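DUF5037 domain-containing protein (Ruminococcus gnavus, PDB 4GL6) is of unknown function and belongs to the DUF5037 family, its biochemical role in this gut bacterium not yet established. Local coordinates at residues Y99-I105 and L139-Y145; L79-M84 and I119-Y125. All blocks are in the same frame, centred on the assembly; numbering follows the deposited sequence.

Contact 1 (Y99-I105 and L139-Y145)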
ATOM      1  N   TYR A  99      11.038   6.351  -8.366  1.00 48.20           N
ATOM      2  CA  TYR A  99      10.452   6.134  -7.058  1.00 46.96           C
ATOM      3  C   TYR A  99       9.413   5.021  -7.107  1.00 47.93           C
ATOM      4  O   TYR A  99       8.960   4.636  -8.182  1.00 47.13           O
ATOM      5  CB  TYR A  99       9.753   7.425  -6.553  1.00 47.36           C
ATOM      6  CG  TYR A  99       8.798   8.001  -7.579  1.00 47.03           C
ATOM      7  CD1 TYR A  99       7.496   7.510  -7.716  1.00 48.76           C
ATOM      8  CD2 TYR A  99       9.207   9.003  -8.448  1.00 50.96           C
ATOM      9  CE1 TYR A  99       6.625   8.014  -8.679  1.00 50.19           C
ATOM     10  CE2 TYR A  99       8.335   9.524  -9.411  1.00 53.69           C
ATOM     11  CZ  TYR A  99       7.045   9.022  -9.523  1.00 50.74           C
ATOM     12  OH  TYR A  99       6.199   9.528 -10.472  1.00 52.64           O
ATOM     13  N   TYR A 100       9.027   4.535  -5.934  1.00 46.85           N
ATOM     14  CA  TYR A 100       7.966   3.555  -5.816  1.00 47.46           C
ATOM     15  C   TYR A 100       7.100   3.996  -4.637  1.00 47.44           C
ATOM     16  O   TYR A 100       7.617   4.147  -3.515  1.00 47.88           O
ATOM     17  CB  TYR A 100       8.526   2.155  -5.598  1.00 48.69           C
ATOM     18  CG  TYR A 100       7.461   1.084  -5.718  1.00 50.72           C
ATOM     19  CD1 TYR A 100       6.625   0.775  -4.631  1.00 49.90           C
ATOM     20  CD2 TYR A 100       7.287   0.370  -6.904  1.00 51.94           C
ATOM     21  CE1 TYR A 100       5.644  -0.211  -4.730  1.00 53.87           C
ATOM     22  CE2 TYR A 100       6.316  -0.625  -7.010  1.00 57.09           C
ATOM     23  CZ  TYR A 100       5.496  -0.910  -5.919  1.00 53.15           C
ATOM     24  OH  TYR A 100       4.532  -1.876  -6.004  1.00 45.76           O
ATOM     25  N   ILE A 101       5.808   4.205  -4.894  1.00 42.71           N
ATOM     26  CA  ILE A 101       4.863   4.624  -3.874  1.00 40.19           C
ATOM     27  C   ILE A 101       3.991   3.421  -3.564  1.00 41.96           C
ATOM     28  O   ILE A 101       3.244   2.952  -4.424  1.00 46.93           O
ATOM     29  CB  ILE A 101       3.991   5.791  -4.360  1.00 43.28           C
ATOM     30  CG1 ILE A 101       4.882   6.975  -4.803  1.00 46.65           C
ATOM     31  CG2 ILE A 101       3.013   6.199  -3.267  1.00 39.78           C
ATOM     32  CD1 ILE A 101       4.127   8.077  -5.522  1.00 47.01           C
ATOM     33  N   GLN A 102       4.077   2.932  -2.330  1.00 43.27           N
ATOM     34  CA  GLN A 102       3.309   1.766  -1.879  1.00 42.59           C
ATOM     35  C   GLN A 102       2.225   2.176  -0.864  1.00 47.09           C
ATOM     36  O   GLN A 102       2.535   2.575   0.261  1.00 51.02           O
ATOM     37  CB  GLN A 102       4.243   0.758  -1.240  1.00 37.96           C
ATOM     38  CG  GLN A 102       3.618  -0.593  -0.968  1.00 37.43           C
ATOM     39  CD  GLN A 102       4.489  -1.430  -0.077  1.00 35.70           C
ATOM     40  OE1 GLN A 102       4.649  -1.124   1.101  1.00 38.97           O
ATOM     41  NE2 GLN A 102       5.021  -2.496  -0.616  1.00 32.65           N
ATOM     42  N   GLY A 103       0.968   2.060  -1.266  1.00 46.55           N
ATOM     43  CA  GLY A 103      -0.163   2.369  -0.392  1.00 51.59           C
ATOM     44  C   GLY A 103      -0.474   1.167   0.475  1.00 48.24           C
ATOM     45  O   GLY A 103      -0.498   0.052  -0.029  1.00 48.64           O
ATOM     46  N   ASP A 104      -0.724   1.405   1.764  1.00 49.69           N
ATOM     47  CA  ASP A 104      -1.002   0.368   2.766  1.00 45.37           C
ATOM     48  C   ASP A 104      -2.305   0.704   3.492  1.00 45.72           C
ATOM     49  O   ASP A 104      -2.298   1.320   4.556  1.00 59.57           O
ATOM     50  CB  ASP A 104       0.204   0.278   3.723  1.00 44.17           C
ATOM     51  CG  ASP A 104       0.066  -0.813   4.791  1.00 43.05           C
ATOM     52  OD1 ASP A 104      -0.733  -1.769   4.666  1.00 45.07           O
ATOM     53  OD2 ASP A 104       0.809  -0.701   5.771  1.00 44.43           O
ATOM     54  N   ILE A 105      -3.415   0.318   2.862  1.00 47.46           N
ATOM     55  CA  ILE A 105      -4.771   0.533   3.364  1.00 41.50           C
ATOM     56  C   ILE A 105      -5.363  -0.831   3.684  1.00 43.48           C
ATOM     57  O   ILE A 105      -5.376  -1.681   2.840  1.00 41.96           O
ATOM     58  CB  ILE A 105      -5.631   1.256   2.321  1.00 44.73           C
ATOM     59  CG1 ILE A 105      -5.109   2.694   2.139  1.00 46.42           C
ATOM     60  CG2 ILE A 105      -7.104   1.312   2.750  1.00 43.10           C
ATOM     61  CD1 ILE A 105      -5.687   3.453   0.967  1.00 44.74           C
ATOM     62  N   LEU A 139      -6.615   6.060   7.998  1.00 44.63           N
ATOM     63  CA  LEU A 139      -6.938   5.847   6.582  1.00 46.35           C
ATOM     64  C   LEU A 139      -5.969   4.848   5.984  1.00 44.50           C
ATOM     65  O   LEU A 139      -6.371   3.896   5.303  1.00 41.05           O
ATOM     66  CB  LEU A 139      -6.860   7.162   5.802  1.00 45.23           C
ATOM     67  CG  LEU A 139      -7.900   8.219   6.165  1.00 46.85           C
ATOM     68  CD1 LEU A 139      -7.585   9.473   5.365  1.00 48.55           C
ATOM     69  CD2 LEU A 139      -9.335   7.779   5.929  1.00 49.33           C
ATOM     70  N   GLY A 140      -4.700   5.071   6.274  1.00 45.86           N
ATOM     71  CA  GLY A 140      -3.649   4.150   5.876  1.00 47.43           C
ATOM     72  C   GLY A 140      -2.275   4.757   6.031  1.00 45.26           C
ATOM     73  O   GLY A 140      -2.110   5.833   6.628  1.00 39.86           O
ATOM     74  N   SER A 141      -1.301   4.045   5.478  1.00 43.15           N
ATOM     75  CA  SER A 141       0.082   4.461   5.480  1.00 41.56           C
ATOM     76  C   SER A 141       0.597   4.428   4.058  1.00 43.16           C
ATOM     77  O   SER A 141       0.108   3.658   3.241  1.00 50.26           O
ATOM     78  CB  SER A 141       0.888   3.531   6.359  1.00 41.10           C
ATOM     79  OG  SER A 141       0.335   3.557   7.659  1.00 43.16           O
ATOM     80  N   ALA A 142       1.534   5.314   3.748  1.00 45.71           N
ATOM     81  CA  ALA A 142       2.194   5.332   2.439  1.00 43.73           C
ATOM     82  C   ALA A 142       3.666   5.076   2.675  1.00 40.10           C
ATOM     83  O   ALA A 142       4.265   5.760   3.512  1.00 41.28           O
ATOM     84  CB  ALA A 142       1.998   6.655   1.761  1.00 40.20           C
ATOM     85  N   TRP A 143       4.217   4.075   1.979  1.00 37.27           N
ATOM     86  CA  TRP A 143       5.639   3.724   2.035  1.00 37.23           C
ATOM     87  C   TRP A 143       6.204   4.147   0.712  1.00 39.83           C
ATOM     88  O   TRP A 143       6.024   3.457  -0.287  1.00 44.11           O
ATOM     89  CB  TRP A 143       5.831   2.229   2.303  1.00 36.75           C
ATOM     90  CG  TRP A 143       5.123   1.806   3.559  1.00 36.26           C
ATOM     91  CD1 TRP A 143       3.812   1.359   3.689  1.00 36.35           C
ATOM     92  CD2 TRP A 143       5.648   1.836   4.903  1.00 33.87           C
ATOM     93  NE1 TRP A 143       3.514   1.105   4.992  1.00 36.98           N
ATOM     94  CE2 TRP A 143       4.576   1.360   5.774  1.00 37.77           C
ATOM     95  CE3 TRP A 143       6.857   2.178   5.456  1.00 38.16           C
ATOM     96  CZ2 TRP A 143       4.738   1.248   7.154  1.00 40.10           C
ATOM     97  CZ3 TRP A 143       7.021   2.058   6.837  1.00 41.96           C
ATOM     98  CH2 TRP A 143       5.979   1.614   7.667  1.00 42.74           C
ATOM     99  N   VAL A 144       6.867   5.304   0.709  1.00 40.58           N
ATOM    100  CA  VAL A 144       7.476   5.879  -0.477  1.00 40.59           C
ATOM    101  C   VAL A 144       8.980   5.596  -0.466  1.00 42.14           C
ATOM    102  O   VAL A 144       9.667   5.887   0.513  1.00 45.41           O
ATOM    103  CB  VAL A 144       7.252   7.383  -0.535  1.00 41.12           C
ATOM    104  CG1 VAL A 144       7.892   7.952  -1.791  1.00 39.90           C
ATOM    105  CG2 VAL A 144       5.752   7.685  -0.515  1.00 41.21           C
ATOM    106  N   TYR A 145       9.475   5.049  -1.574  1.00 43.54           N
ATOM    107  CA  TYR A 145      10.890   4.715  -1.780  1.00 40.82           C
ATOM    108  C   TYR A 145      11.406   5.547  -2.964  1.00 40.89           C
ATOM    109  O   TYR A 145      10.933   5.349  -4.077  1.00 41.84           O
ATOM    110  CB  TYR A 145      11.013   3.201  -2.041  1.00 43.04           C
ATOM    111  CG  TYR A 145      10.531   2.381  -0.858  1.00 41.16           C
ATOM    112  CD1 TYR A 145      11.361   2.167   0.243  1.00 41.52           C
ATOM    113  CD2 TYR A 145       9.232   1.879  -0.810  1.00 40.59           C
ATOM    114  CE1 TYR A 145      10.922   1.455   1.348  1.00 41.60           C
ATOM    115  CE2 TYR A 145       8.780   1.161   0.291  1.00 41.38           C
ATOM    116  CZ  TYR A 145       9.633   0.952   1.370  1.00 40.83           C
ATOM    117  OH  TYR A 145       9.213   0.242   2.467  1.00 40.82           O
TER
HETATM  118  O   HOH W   1       7.001  -0.926   2.235  1.00 34.04           O
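Tyr100 and Tyr145 open an antiparallel strand pairing in which every second residue couple exchanges two backbone hydrogen bonds. Strand 99-104 lies at the edge of a mixed four-stranded sheet and strand 140-147 beside it. Tyr100 N reaches Tyr145 O at 2.8 Å, and the reciprocal bond returns from Tyr145 N to Tyr100 O. Gln102 and Trp143 repeat the exchange, with the N-H of Trp143 aimed almost straight at Gln102 O (178°). Asp104 and Ser141 form the third such couple, Asp104 N lying 2.8 Å from Ser141 O. Between them sit the non-hydrogen-bonded pairs Ile101 with Val144 and Gly103 with Ala142.

Side chains add two polar links. Trp143 NE1 gives a weak hydrogen bond of 3.3 Å to Asp104 OD2, which meets the indole at its edge. Asp104 places its CG trans to the backbone N (chi1 -178°), carrying the carboxylate alongside the indole with the two planes 39° apart. A water joins Gln102 OE1, at 2.6 Å, to the hydroxyl of Tyr145; the same amide is also held by Ser199 and Glu202. Gln102 OE1 approaches Trp143 CD1 obliquely at 3.7 Å.

On the face that carries Tyr100, Gln102, Asp104, Trp143 and Tyr145, Trp143 stacks with Tyr178 and Tyr145 with Tyr180, both from strand 175-182. On the face of Ile101, Ala142 and Val144, Ile101 and Ala142 contact helix 75-95. There Ile101 and Val144 run side by side, CG2 of Ile101 lying 4.2 Å from CG2 of Val144. Past the last couple, Ile105 CG1 rests 3.6 Å from Leu139 O.

Contact 2 (L79-M84 and I119-Y125)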
ATOM      1  N   LEU A  79      -7.973  -0.755  -4.796  1.00 47.58           N
ATOM      2  CA  LEU A  79      -8.448   0.443  -5.472  1.00 50.36           C
ATOM      3  C   LEU A  79      -8.284   1.683  -4.585  1.00 51.36           C
ATOM      4  O   LEU A  79      -7.965   2.763  -5.103  1.00 56.55           O
ATOM      5  CB  LEU A  79      -9.909   0.286  -5.902  1.00 50.46           C
ATOM      6  CG  LEU A  79     -10.230  -0.808  -6.924  1.00 50.96           C
ATOM      7  CD1 LEU A  79     -11.751  -0.932  -7.074  1.00 49.81           C
ATOM      8  CD2 LEU A  79      -9.554  -0.531  -8.253  1.00 49.85           C
ATOM      9  N   LEU A  80      -8.488   1.531  -3.268  1.00 48.88           N
ATOM     10  CA  LEU A  80      -8.283   2.637  -2.322  1.00 47.11           C
ATOM     11  C   LEU A  80      -6.769   2.977  -2.248  1.00 47.74           C
ATOM     12  O   LEU A  80      -6.406   4.151  -2.296  1.00 51.92           O
ATOM     13  CB  LEU A  80      -8.916   2.351  -0.946  1.00 45.79           C
ATOM     14  CG  LEU A  80     -10.456   2.418  -0.802  1.00 47.46           C
ATOM     15  CD1 LEU A  80     -10.907   1.885   0.553  1.00 42.12           C
ATOM     16  CD2 LEU A  80     -11.011   3.829  -0.977  1.00 47.38           C
ATOM     17  N   ALA A  81      -5.912   1.955  -2.181  1.00 42.99           N
ATOM     18  CA  ALA A  81      -4.445   2.129  -2.227  1.00 43.60           C
ATOM     19  C   ALA A  81      -4.001   2.835  -3.499  1.00 46.12           C
ATOM     20  O   ALA A  81      -3.179   3.737  -3.425  1.00 49.40           O
ATOM     21  CB  ALA A  81      -3.689   0.790  -2.097  1.00 38.83           C
ATOM     22  N   LYS A  82      -4.564   2.442  -4.647  1.00 48.08           N
ATOM     23  CA  LYS A  82      -4.242   3.068  -5.948  1.00 50.71           C
ATOM     24  C   LYS A  82      -4.483   4.594  -5.904  1.00 49.33           C
ATOM     25  O   LYS A  82      -3.660   5.387  -6.404  1.00 50.58           O
ATOM     26  CB  LYS A  82      -5.042   2.407  -7.098  1.00 54.84           C
ATOM     27  CG  LYS A  82      -4.734   2.883  -8.528  1.00 58.15           C
ATOM     28  CD  LYS A  82      -5.505   2.064  -9.568  1.00 64.15           C
ATOM     29  CE  LYS A  82      -5.362   2.629 -10.981  1.00 73.74           C
ATOM     30  NZ  LYS A  82      -3.942   2.758 -11.410  1.00 70.55           N
ATOM     31  N   GLN A  83      -5.589   4.990  -5.283  1.00 49.39           N
ATOM     32  CA  GLN A  83      -5.924   6.411  -5.126  1.00 53.98           C
ATOM     33  C   GLN A  83      -4.991   7.138  -4.174  1.00 53.49           C
ATOM     34  O   GLN A  83      -4.627   8.284  -4.430  1.00 61.38           O
ATOM     35  CB  GLN A  83      -7.381   6.589  -4.705  1.00 53.55           C
ATOM     36  CG  GLN A  83      -8.322   6.395  -5.867  1.00 56.02           C
ATOM     37  CD  GLN A  83      -9.704   6.091  -5.402  1.00 57.84           C
ATOM     38  OE1 GLN A  83     -10.563   6.976  -5.328  1.00 66.02           O
ATOM     39  NE2 GLN A  83      -9.923   4.839  -5.031  1.00 51.75           N
HETATM   40  N   MSE A  84      -4.620   6.481  -3.080  1.00 56.28           N
HETATM   41  CA  MSE A  84      -3.680   7.062  -2.091  1.00 54.82           C
HETATM   42  C   MSE A  84      -2.307   7.299  -2.773  1.00 51.99           C
HETATM   43  O   MSE A  84      -1.726   8.374  -2.667  1.00 50.44           O
HETATM   44  CB  MSE A  84      -3.553   6.173  -0.842  1.00 45.72           C
HETATM   45  CG  MSE A  84      -2.936   6.892   0.351  1.00 44.82           C
HETATM   46 SE   MSE A  84      -2.387   5.670   1.731  0.75 38.77          SE
HETATM   47  CE  MSE A  84      -1.749   6.890   3.112  1.00 37.36           C
ATOM     48  N   ILE A 119     -17.407   1.197  -1.557  1.00 59.89           N
ATOM     49  CA  ILE A 119     -16.221   1.370  -0.682  1.00 55.23           C
ATOM     50  C   ILE A 119     -15.000   1.988  -1.370  1.00 56.64           C
ATOM     51  O   ILE A 119     -14.230   2.705  -0.735  1.00 60.40           O
ATOM     52  CB  ILE A 119     -15.815   0.020   0.009  1.00 54.29           C
ATOM     53  CG1 ILE A 119     -14.869   0.205   1.213  1.00 53.92           C
ATOM     54  CG2 ILE A 119     -15.171  -0.961  -0.969  1.00 49.98           C
ATOM     55  CD1 ILE A 119     -15.484   0.898   2.408  1.00 59.58           C
ATOM     56  N   SER A 120     -14.823   1.690  -2.652  1.00 59.93           N
ATOM     57  CA  SER A 120     -13.670   2.172  -3.429  1.00 59.04           C
ATOM     58  C   SER A 120     -13.673   3.677  -3.729  1.00 60.82           C
ATOM     59  O   SER A 120     -12.674   4.197  -4.192  1.00 62.55           O
ATOM     60  CB  SER A 120     -13.561   1.411  -4.744  1.00 59.06           C
ATOM     61  OG  SER A 120     -14.659   1.738  -5.577  1.00 65.86           O
ATOM     62  N   GLN A 121     -14.788   4.369  -3.526  1.00 66.70           N
ATOM     63  CA  GLN A 121     -14.806   5.824  -3.656  1.00 66.56           C
ATOM     64  C   GLN A 121     -14.183   6.420  -2.387  1.00 64.80           C
ATOM     65  O   GLN A 121     -14.697   6.227  -1.272  1.00 64.15           O
ATOM     66  CB  GLN A 121     -16.203   6.355  -3.789  1.00 66.57           C
ATOM     67  CG  GLN A 121     -16.945   5.850  -4.994  1.00 68.72           C
ATOM     68  CD  GLN A 121     -18.217   6.632  -5.157  1.00 65.21           C
ATOM     69  OE1 GLN A 121     -19.292   6.139  -4.846  1.00 63.46           O
ATOM     70  NE2 GLN A 121     -18.085   7.897  -5.528  1.00 66.18           N
ATOM     71  N   TRP A 122     -13.100   7.166  -2.571  1.00 62.54           N
ATOM     72  CA  TRP A 122     -12.357   7.772  -1.465  1.00 61.81           C
ATOM     73  C   TRP A 122     -13.237   8.540  -0.497  1.00 62.39           C
ATOM     74  O   TRP A 122     -13.113   8.368   0.715  1.00 64.28           O
ATOM     75  CB  TRP A 122     -11.238   8.647  -2.007  1.00 58.16           C
ATOM     76  CG  TRP A 122     -10.286   9.033  -0.941  1.00 54.66           C
ATOM     77  CD1 TRP A 122     -10.250  10.212  -0.234  1.00 55.22           C
ATOM     78  CD2 TRP A 122      -9.229   8.224  -0.389  1.00 51.08           C
ATOM     79  NE1 TRP A 122      -9.245  10.198   0.682  1.00 52.18           N
ATOM     80  CE2 TRP A 122      -8.597   9.039   0.650  1.00 50.51           C
ATOM     81  CE3 TRP A 122      -8.742   6.953  -0.639  1.00 50.37           C
ATOM     82  CZ2 TRP A 122      -7.526   8.586   1.391  1.00 47.12           C
ATOM     83  CZ3 TRP A 122      -7.656   6.510   0.112  1.00 49.52           C
ATOM     84  CH2 TRP A 122      -7.062   7.312   1.102  1.00 49.61           C
ATOM     85  N   LYS A 123     -14.152   9.352  -1.026  1.00 66.75           N
ATOM     86  CA  LYS A 123     -15.080  10.121  -0.185  1.00 69.20           C
ATOM     87  C   LYS A 123     -15.885   9.247   0.816  1.00 71.76           C
ATOM     88  O   LYS A 123     -16.040   9.631   1.974  1.00 73.71           O
ATOM     89  CB  LYS A 123     -16.014  11.002  -1.019  1.00 68.66           C
ATOM     90  CG  LYS A 123     -16.837  10.288  -2.091  1.00 77.87           C
ATOM     91  CD  LYS A 123     -18.107  11.064  -2.471  1.00 80.43           C
ATOM     92  CE  LYS A 123     -18.998  10.259  -3.412  1.00 80.71           C
ATOM     93  NZ  LYS A 123     -20.369  10.818  -3.530  1.00 85.51           N
ATOM     94  N   ASN A 124     -16.343   8.071   0.379  1.00 67.56           N
ATOM     95  CA  ASN A 124     -17.106   7.150   1.236  1.00 63.31           C
ATOM     96  C   ASN A 124     -16.243   6.494   2.271  1.00 61.72           C
ATOM     97  O   ASN A 124     -16.696   6.223   3.390  1.00 62.13           O
ATOM     98  CB  ASN A 124     -17.776   6.044   0.418  1.00 63.73           C
ATOM     99  CG  ASN A 124     -18.882   6.557  -0.466  1.00 64.32           C
ATOM    100  OD1 ASN A 124     -19.513   7.568  -0.179  1.00 67.83           O
ATOM    101  ND2 ASN A 124     -19.147   5.836  -1.535  1.00 63.97           N
ATOM    102  N   TYR A 125     -15.011   6.188   1.874  1.00 59.83           N
ATOM    103  CA  TYR A 125     -14.050   5.556   2.759  1.00 55.22           C
ATOM    104  C   TYR A 125     -13.685   6.497   3.912  1.00 54.34           C
ATOM    105  O   TYR A 125     -13.654   6.072   5.061  1.00 54.10           O
ATOM    106  CB  TYR A 125     -12.822   5.087   1.966  1.00 52.06           C
ATOM    107  CG  TYR A 125     -11.740   4.488   2.823  1.00 47.58           C
ATOM    108  CD1 TYR A 125     -12.000   3.383   3.630  1.00 47.56           C
ATOM    109  CD2 TYR A 125     -10.438   5.013   2.820  1.00 47.89           C
ATOM    110  CE1 TYR A 125     -10.990   2.817   4.434  1.00 47.59           C
ATOM    111  CE2 TYR A 125      -9.420   4.456   3.623  1.00 45.24           C
ATOM    112  CZ  TYR A 125      -9.711   3.369   4.424  1.00 42.92           C
ATOM    113  OH  TYR A 125      -8.733   2.837   5.179  1.00 43.63           O
TER
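Gln83 NE2 donates to Ser120 O, 2.9 Å away and nearly straight at 172°, linking helix 75-95 to the turn before helix 122-129. Gln83 NE2 also donates to Leu79 O, one turn back in its own helix, at 2.9 Å. Both acceptors lie in the plane of the Gln83 amide, so its two N-H groups are used and its rotation is fixed. Leu79 O in turn receives Gln83 N and Gln83 NE2 from opposite faces of its carbonyl plane. An alanine here would remove the bridging amide and is likely to leave Ser120 O without this donor and the turn less firmly tied to the helix.

Apolar contacts centre on Leu80, whose two methyls divide the work. Leu80 CD1 sits over one face of the Tyr125 ring in a CH-pi contact, 3.7 Å from the ring centroid and 19° off the normal. CD2 of Leu80 turns to the backbone of Ile119 and Ser120 and touches Trp122 CE3 at 3.9 Å. The indole reaches over helix 75-95, its CH2 meeting CB of Met84, a selenomethionine, obliquely, while Leu79 CD1 packs on Ser120 CB.

Met84 and Trp122 both reach helix 156-171, where Leu171 O accepts a hydrogen bond from Trp122 NE1. Tyr125 leads to the sheet: its OH bonds to Leu139 O just before strand 140-147, and its side chain touches Ile105 just after strand 99-104.

Contacts 1 and 2 show how two helix-strand units can be joined twice, strand to strand in contact 1 and helix to helix start in contact 2: helix 75-95 runs on to strand 99-104 and helix 122-129 to strand 140-147, so their four segments alternate along the chain. The contact centres lie 14 Å apart but meet directly. Tyr125 OH probably hydrogen-bonds to Leu139 O at 2.6 Å, tying the second helix to the foot of its own strand. Ile105 spans the seam, its CD1 lying 3.4 Å from Leu80 O. No active site has been assigned to this protein of unknown function; a glycerol, probably from crystallisation, lies about 4 Å from the side chain of Ile101.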